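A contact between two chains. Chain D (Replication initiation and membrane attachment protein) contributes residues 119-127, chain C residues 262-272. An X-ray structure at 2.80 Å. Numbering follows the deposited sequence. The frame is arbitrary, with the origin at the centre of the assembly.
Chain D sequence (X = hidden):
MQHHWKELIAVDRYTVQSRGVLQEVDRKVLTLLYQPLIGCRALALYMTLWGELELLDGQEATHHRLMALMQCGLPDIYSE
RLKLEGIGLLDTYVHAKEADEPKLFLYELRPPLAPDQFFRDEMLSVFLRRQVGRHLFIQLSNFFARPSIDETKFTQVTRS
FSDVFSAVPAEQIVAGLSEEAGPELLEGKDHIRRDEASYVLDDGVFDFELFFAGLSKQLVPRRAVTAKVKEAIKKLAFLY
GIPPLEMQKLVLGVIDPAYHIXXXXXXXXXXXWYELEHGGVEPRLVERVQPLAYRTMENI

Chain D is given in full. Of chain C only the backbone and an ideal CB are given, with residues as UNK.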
# COMPACT_ATOMS: atom_id res chain seq x y z
N PHE D 119 10.71 19.76 1.51
CA PHE D 119 11.96 20.31 2.03
C PHE D 119 12.51 21.47 1.18
O PHE D 119 13.35 22.23 1.64
CB PHE D 119 12.99 19.20 2.15
CG PHE D 119 12.74 18.26 3.28
CD1 PHE D 119 13.29 18.50 4.53
CD2 PHE D 119 11.97 17.14 3.11
CE1 PHE D 119 13.06 17.63 5.60
CE2 PHE D 119 11.74 16.27 4.18
CZ PHE D 119 12.28 16.52 5.42
N ARG D 120 12.04 21.57 -0.06
CA ARG D 120 12.45 22.61 -1.00
C ARG D 120 11.54 23.83 -0.88
O ARG D 120 11.86 24.90 -1.39
CB ARG D 120 12.46 22.03 -2.42
CG ARG D 120 12.58 23.02 -3.57
CD ARG D 120 13.41 22.44 -4.70
NE ARG D 120 14.69 21.95 -4.21
CZ ARG D 120 15.74 22.73 -3.94
NH1 ARG D 120 15.66 24.05 -4.10
NH2 ARG D 120 16.88 22.20 -3.48
N ASP D 121 10.42 23.68 -0.19
CA ASP D 121 9.60 24.84 0.12
C ASP D 121 10.27 25.60 1.25
O ASP D 121 10.70 25.02 2.25
CB ASP D 121 8.18 24.45 0.53
CG ASP D 121 7.26 25.65 0.61
OD1 ASP D 121 7.05 26.19 1.73
OD2 ASP D 121 6.74 26.07 -0.44
N GLU D 122 10.37 26.91 1.06
CA GLU D 122 10.99 27.79 2.04
C GLU D 122 10.30 27.72 3.41
O GLU D 122 10.88 27.19 4.35
CB GLU D 122 11.03 29.22 1.50
CG GLU D 122 11.71 29.36 0.12
CD GLU D 122 10.80 29.03 -1.08
OE1 GLU D 122 9.65 28.57 -0.87
OE2 GLU D 122 11.24 29.23 -2.24
N MET D 123 9.06 28.21 3.50
CA MET D 123 8.37 28.30 4.78
C MET D 123 8.21 26.95 5.50
O MET D 123 8.62 26.83 6.66
CB MET D 123 6.99 28.93 4.61
CG MET D 123 6.97 30.09 3.66
SD MET D 123 5.64 31.20 4.06
CE MET D 123 4.25 30.10 4.10
N LEU D 124 7.57 26.00 4.84
CA LEU D 124 7.20 24.73 5.46
C LEU D 124 8.41 24.04 6.08
O LEU D 124 8.32 23.44 7.15
CB LEU D 124 6.53 23.81 4.45
CG LEU D 124 5.10 24.18 4.03
CD1 LEU D 124 4.57 23.20 3.00
CD2 LEU D 124 4.19 24.25 5.25
N SER D 125 9.54 24.12 5.39
CA SER D 125 10.75 23.47 5.84
C SER D 125 11.33 24.15 7.10
O SER D 125 11.82 23.47 8.00
CB SER D 125 11.74 23.44 4.67
OG SER D 125 12.77 22.49 4.90
N VAL D 126 11.27 25.48 7.15
CA VAL D 126 11.74 26.22 8.32
C VAL D 126 10.78 25.99 9.48
O VAL D 126 11.19 25.55 10.56
CB VAL D 126 11.84 27.72 8.03
CG1 VAL D 126 12.21 28.48 9.30
CG2 VAL D 126 12.86 27.99 6.93
N PHE D 127 9.51 26.29 9.26
CA PHE D 127 8.46 26.07 10.25
C PHE D 127 8.61 24.69 10.88
O PHE D 127 8.50 24.56 12.11
CB PHE D 127 7.09 26.20 9.62
CG PHE D 127 6.70 27.61 9.31
CD1 PHE D 127 7.13 28.66 10.12
CD2 PHE D 127 5.89 27.90 8.22
CE1 PHE D 127 6.75 29.97 9.84
CE2 PHE D 127 5.51 29.20 7.93
CZ PHE D 127 5.94 30.24 8.75
N UNK C 262 17.35 34.89 -9.91
CA UNK C 262 17.52 33.54 -9.37
C UNK C 262 16.90 33.48 -7.98
O UNK C 262 17.41 34.07 -7.02
CB UNK C 262 19.00 33.15 -9.32
N UNK C 263 15.79 32.74 -7.89
CA UNK C 263 15.03 32.59 -6.66
C UNK C 263 15.92 32.15 -5.51
O UNK C 263 15.85 32.69 -4.41
CB UNK C 263 13.89 31.59 -6.86
N UNK C 264 16.75 31.15 -5.79
CA UNK C 264 17.65 30.59 -4.79
C UNK C 264 18.52 31.67 -4.17
O UNK C 264 18.52 31.86 -2.95
CB UNK C 264 18.53 29.50 -5.41
N UNK C 265 19.26 32.39 -5.01
CA UNK C 265 20.12 33.46 -4.51
C UNK C 265 19.33 34.46 -3.67
O UNK C 265 19.80 34.91 -2.62
CB UNK C 265 20.80 34.18 -5.67
N UNK C 266 18.12 34.78 -4.12
CA UNK C 266 17.22 35.70 -3.40
C UNK C 266 16.87 35.18 -2.00
O UNK C 266 16.92 35.93 -1.01
CB UNK C 266 15.94 35.92 -4.20
N UNK C 267 16.48 33.91 -1.94
CA UNK C 267 16.28 33.21 -0.68
C UNK C 267 17.54 33.34 0.16
O UNK C 267 17.49 33.79 1.30
CB UNK C 267 15.93 31.74 -0.91
N UNK C 268 18.67 32.95 -0.43
CA UNK C 268 19.97 32.97 0.24
C UNK C 268 20.28 34.34 0.85
O UNK C 268 20.95 34.43 1.88
CB UNK C 268 21.07 32.58 -0.75
N UNK C 269 19.77 35.39 0.21
CA UNK C 269 19.96 36.75 0.67
C UNK C 269 19.10 37.07 1.90
O UNK C 269 19.59 37.62 2.89
CB UNK C 269 19.64 37.73 -0.46
N UNK C 270 17.83 36.72 1.83
CA UNK C 270 16.91 36.94 2.94
C UNK C 270 17.26 36.08 4.17
O UNK C 270 17.09 36.55 5.30
CB UNK C 270 15.48 36.64 2.49
N UNK C 271 17.74 34.85 3.96
CA UNK C 271 18.21 34.01 5.08
C UNK C 271 19.30 34.77 5.84
O UNK C 271 19.34 34.73 7.07
CB UNK C 271 18.74 32.66 4.58
N UNK C 272 20.16 35.46 5.09
CA UNK C 272 21.23 36.28 5.64
C UNK C 272 20.69 37.60 6.20
O UNK C 272 21.12 38.06 7.26
CB UNK C 272 22.29 36.55 4.57

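Position 262 precedes the first turn of the chain C helix, and its CB has nothing of chain D within reach. The backbone (phi/psi -96/111) is that of an N-cap, where Asp, Ser, Thr or Asn can accept from the free amides of the first turn. The deposited residue is D262(C), whose OD1 and OD2 accept weakly from the backbone N atoms of 264 and 265, respectively, although the side chain is poorly ordered.

At 263 the CA-to-CB bond points toward chain D, but the gap is wide and only a side chain of some length would touch it. Aliphatic or polar residues would both serve. I263(C) brings CG2 to 4.5 Å from E122(D) OE2, a marginal contact.

The bond at 264 points sideways. Chain D offers the guanidinium of R120(D) nearby, so an acidic residue is favoured, though Asn or Gln would be tolerated. D264(C) places OD1 near the plane of that guanidinium, at its edge, 4.3 Å from R120(D) NH1; the charges attract but stand too far apart for a salt bridge.

Positions 265 and 266 are out of reach of chain D; they hold A265(C) and L266(C).

Position 267 is the centre of the contact. Its CA is 8.0 Å from the CA of E122(D), its bond points toward chain D, and the ideal CB lies 5.0 Å from E122(D) CG. Beyond it are the E122(D) carboxylate and the carbonyl oxygen of R120(D), both acceptors, so a long donor such as Arg or Lys, or perhaps Gln, would suit. R267(C) runs out with chi1 m and chi2 t and then bends at chi3 (p), laying one guanidinium face over E122(D) CG, which is 3.2 Å from R267(C) NE. R267(C) NH1 donates a weak hydrogen bond to R120(D) O (3.3 Å, 125°) and forms a salt bridge with E122(D) OE2 at 3.4 Å. That oxygen lies well out of the guanidinium plane, so charge alone links the pair. R267(C) NH1 is also 4.0 Å from R120(D) NH1, a like charge.

Positions 268, 269 and 270 are also out of reach; they are R268(C), A269(C) and A270(C).

At 271 the bond is sideways, and a short side chain would stop before chain D. A long one could reach V126(D) and E122(D), so Arg, Lys, Gln or Met is plausible. R271(C) brings NH1 to 4.1 Å from V126(D) CG2 and NH2 to 3.7 Å from E122(D) CG, packing without a hydrogen bond to this stretch.

Position 272 is remote from chain D, and E272(C) makes no contact.

Chain C (262-272) DIDALRRAARE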
# COMPACT_ATOMS: atom_id res chain seq x y z
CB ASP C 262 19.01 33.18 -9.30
CG ASP C 262 19.27 31.90 -8.53
OD1 ASP C 262 18.47 30.96 -8.66
OD2 ASP C 262 20.29 31.84 -7.80
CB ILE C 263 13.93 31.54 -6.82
CG1 ILE C 263 13.20 31.71 -8.15
CG2 ILE C 263 12.99 31.58 -5.64
CD1 ILE C 263 12.03 32.64 -8.08
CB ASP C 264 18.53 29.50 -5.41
CG ASP C 264 17.76 28.24 -5.74
OD1 ASP C 264 16.62 28.09 -5.24
OD2 ASP C 264 18.28 27.40 -6.50
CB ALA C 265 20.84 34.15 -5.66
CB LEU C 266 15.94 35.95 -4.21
CG LEU C 266 14.80 36.70 -3.53
CD1 LEU C 266 15.27 38.02 -2.96
CD2 LEU C 266 13.65 36.94 -4.50
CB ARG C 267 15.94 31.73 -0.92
CG ARG C 267 14.55 31.44 -1.51
CD ARG C 267 14.42 30.00 -2.03
NE ARG C 267 14.66 29.00 -1.00
CZ ARG C 267 14.45 27.69 -1.16
NH1 ARG C 267 13.98 27.23 -2.31
NH2 ARG C 267 14.71 26.85 -0.16
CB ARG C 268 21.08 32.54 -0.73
CG ARG C 268 20.96 31.10 -1.22
CD ARG C 268 21.76 30.84 -2.50
NE ARG C 268 23.19 31.04 -2.29
CZ ARG C 268 23.98 30.16 -1.68
NH1 ARG C 268 23.49 29.02 -1.23
NH2 ARG C 268 25.27 30.43 -1.53
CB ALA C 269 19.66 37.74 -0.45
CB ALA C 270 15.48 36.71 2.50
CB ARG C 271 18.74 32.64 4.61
CG ARG C 271 17.83 31.87 3.64
CD ARG C 271 17.78 30.35 3.88
NE ARG C 271 16.87 29.69 2.93
CZ ARG C 271 15.54 29.62 3.06
NH1 ARG C 271 14.92 30.17 4.10
NH2 ARG C 271 14.81 29.00 2.14
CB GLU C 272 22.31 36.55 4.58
CG GLU C 272 23.42 37.49 5.05
CD GLU C 272 24.56 37.62 4.04
OE1 GLU C 272 25.06 38.75 3.84
OE2 GLU C 272 24.96 36.58 3.46
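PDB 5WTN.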